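Local coordinates for protein LAIR1 ecotodomain from MGD21 antibody (Homo sapiens, PDB 7JZK) that serves as the LAIR1 immunoglobulin-like insert of a malaria antibody and binds the V2 domain of a Plasmodium RIFIN, at residues L3-I8 with Q89-E94. Numbering follows the deposited sequence.
Sequences LPRPSI and QSDYLE
Arg5 reaches Asp91 with CG anti to the backbone N (chi1 -159°) and bends at chi2 and chi3. These turns carry the guanidinium along the backbone of Gln89-Asp91. The grip on Asp91 is end-on, and both terminal nitrogens go to one oxygen. Arg5 NH1 lies 2.8 Å from OD1 of Asp91, and NH2 of Arg5 lies 3.1 Å from the same OD1. Both nitrogens come from the same face of the carboxylate, and the two planes stand 63° apart. The NH2 bond is the more bent, with its donor above the carboxylate plane. Arg5 NH1 also gives a nearly straight bond of 3.2 Å to Gln89 O. The two acceptors lie in the guanidinium plane, at its edge, which helps fix its rotation.

At Pro6, Ser90 and Ile8, carbon packs against polar atoms. Pro6 O packs against Ser90 CB, and the Pro6 ring sits near the Ser90 backbone. Ile8 CG2 rests 3.2 Å from Ser90 OG. That hydroxyl donates to Asp91 O and is also hydrogen-bonded to Cys78 N, so it ties the loop to strand 74-82. The apolar contact is between Ile8 CG1 and Leu93 CD2, at 3.5 Å, and both side chains also touch Phe24 of strand 22-28.

The touching parts, 5-8 and 89-93, run roughly the same way, 27° apart. No backbone-to-backbone hydrogen bond joins the two segments. Segment 3-8 leads into the edge strand of one sheet, and 89-94 belongs to the other. The contact joins the two sheets at one margin of the immunoglobulin beta sandwich, where the first strand, 7-11, lies near the last, 85-97.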
# COMPACT_ATOMS: atom_id res chain seq x y z
N LEU A 3 -2.54 9.24 23.51
CA LEU A 3 -3.21 9.74 22.32
C LEU A 3 -4.69 9.40 22.40
O LEU A 3 -5.05 8.23 22.59
CB LEU A 3 -2.61 9.10 21.07
CG LEU A 3 -1.15 9.42 20.73
CD1 LEU A 3 -0.69 8.66 19.46
CD2 LEU A 3 -1.02 10.94 20.58
N PRO A 4 -5.58 10.38 22.25
CA PRO A 4 -7.02 10.08 22.30
C PRO A 4 -7.48 9.33 21.07
O PRO A 4 -6.86 9.39 20.00
CB PRO A 4 -7.67 11.47 22.41
CG PRO A 4 -6.67 12.42 21.88
CD PRO A 4 -5.30 11.82 22.15
N ARG A 5 -8.59 8.61 21.21
CA ARG A 5 -9.06 7.79 20.11
C ARG A 5 -9.60 8.70 19.01
O ARG A 5 -10.31 9.67 19.31
CB ARG A 5 -10.14 6.80 20.58
CG ARG A 5 -10.31 5.60 19.62
CD ARG A 5 -10.36 4.28 20.35
NE ARG A 5 -11.70 4.04 20.88
CZ ARG A 5 -12.60 3.27 20.29
NH1 ARG A 5 -12.29 2.64 19.15
NH2 ARG A 5 -13.80 3.11 20.83
N PRO A 6 -9.24 8.47 17.75
CA PRO A 6 -9.83 9.26 16.67
C PRO A 6 -11.25 8.76 16.42
O PRO A 6 -11.63 7.67 16.84
CB PRO A 6 -8.93 8.97 15.47
CG PRO A 6 -8.29 7.66 15.76
CD PRO A 6 -8.30 7.44 17.25
N SER A 7 -12.02 9.58 15.70
CA SER A 7 -13.38 9.20 15.34
C SER A 7 -13.54 9.31 13.83
O SER A 7 -12.83 10.08 13.17
CB SER A 7 -14.44 10.08 16.04
OG SER A 7 -14.65 11.30 15.34
N ILE A 8 -14.47 8.54 13.29
CA ILE A 8 -14.74 8.49 11.86
C ILE A 8 -16.21 8.81 11.67
O ILE A 8 -17.05 8.31 12.42
CB ILE A 8 -14.38 7.09 11.28
CG1 ILE A 8 -14.90 6.89 9.85
CG2 ILE A 8 -14.87 5.95 12.15
CD1 ILE A 8 -14.17 7.64 8.80
N GLN A 89 -6.90 2.57 17.00
CA GLN A 89 -7.83 2.78 15.90
C GLN A 89 -9.18 3.23 16.43
O GLN A 89 -9.56 2.94 17.56
CB GLN A 89 -7.99 1.49 15.08
CG GLN A 89 -6.69 0.88 14.63
CD GLN A 89 -6.16 -0.07 15.67
OE1 GLN A 89 -6.65 -0.10 16.80
NE2 GLN A 89 -5.18 -0.89 15.29
N SER A 90 -9.91 3.96 15.59
CA SER A 90 -11.30 4.25 15.85
C SER A 90 -12.18 3.02 15.63
O SER A 90 -11.74 1.98 15.13
CB SER A 90 -11.79 5.34 14.90
OG SER A 90 -12.35 4.74 13.75
N ASP A 91 -13.43 3.13 16.03
CA ASP A 91 -14.40 2.10 15.73
C ASP A 91 -14.66 2.04 14.23
O ASP A 91 -14.50 3.04 13.52
CB ASP A 91 -15.71 2.37 16.48
CG ASP A 91 -15.75 1.68 17.83
OD1 ASP A 91 -14.66 1.37 18.36
OD2 ASP A 91 -16.86 1.45 18.37
N TYR A 92 -15.04 0.86 13.73
CA TYR A 92 -15.39 0.69 12.33
C TYR A 92 -16.73 1.34 12.03
O TYR A 92 -17.64 1.35 12.85
CB TYR A 92 -15.48 -0.80 11.93
CG TYR A 92 -14.13 -1.45 11.68
CD1 TYR A 92 -13.59 -2.31 12.61
CD2 TYR A 92 -13.40 -1.18 10.54
CE1 TYR A 92 -12.35 -2.90 12.42
CE2 TYR A 92 -12.15 -1.77 10.34
CZ TYR A 92 -11.63 -2.63 11.28
OH TYR A 92 -10.40 -3.24 11.13
N LEU A 93 -16.85 1.82 10.80
CA LEU A 93 -18.02 2.46 10.24
C LEU A 93 -18.41 1.66 9.00
O LEU A 93 -17.55 1.41 8.15
CB LEU A 93 -17.69 3.89 9.84
CG LEU A 93 -18.76 4.91 9.52
CD1 LEU A 93 -19.40 5.39 10.80
CD2 LEU A 93 -18.17 6.08 8.74
N GLU A 94 -19.68 1.26 8.89
CA GLU A 94 -20.15 0.49 7.74
C GLU A 94 -20.75 1.42 6.70
O GLU A 94 -21.71 2.15 6.99
CB GLU A 94 -21.18 -0.57 8.11
CG GLU A 94 -21.53 -1.52 6.95
CD GLU A 94 -22.62 -2.51 7.31
OE1 GLU A 94 -22.52 -3.70 6.96
OE2 GLU A 94 -23.59 -2.11 7.99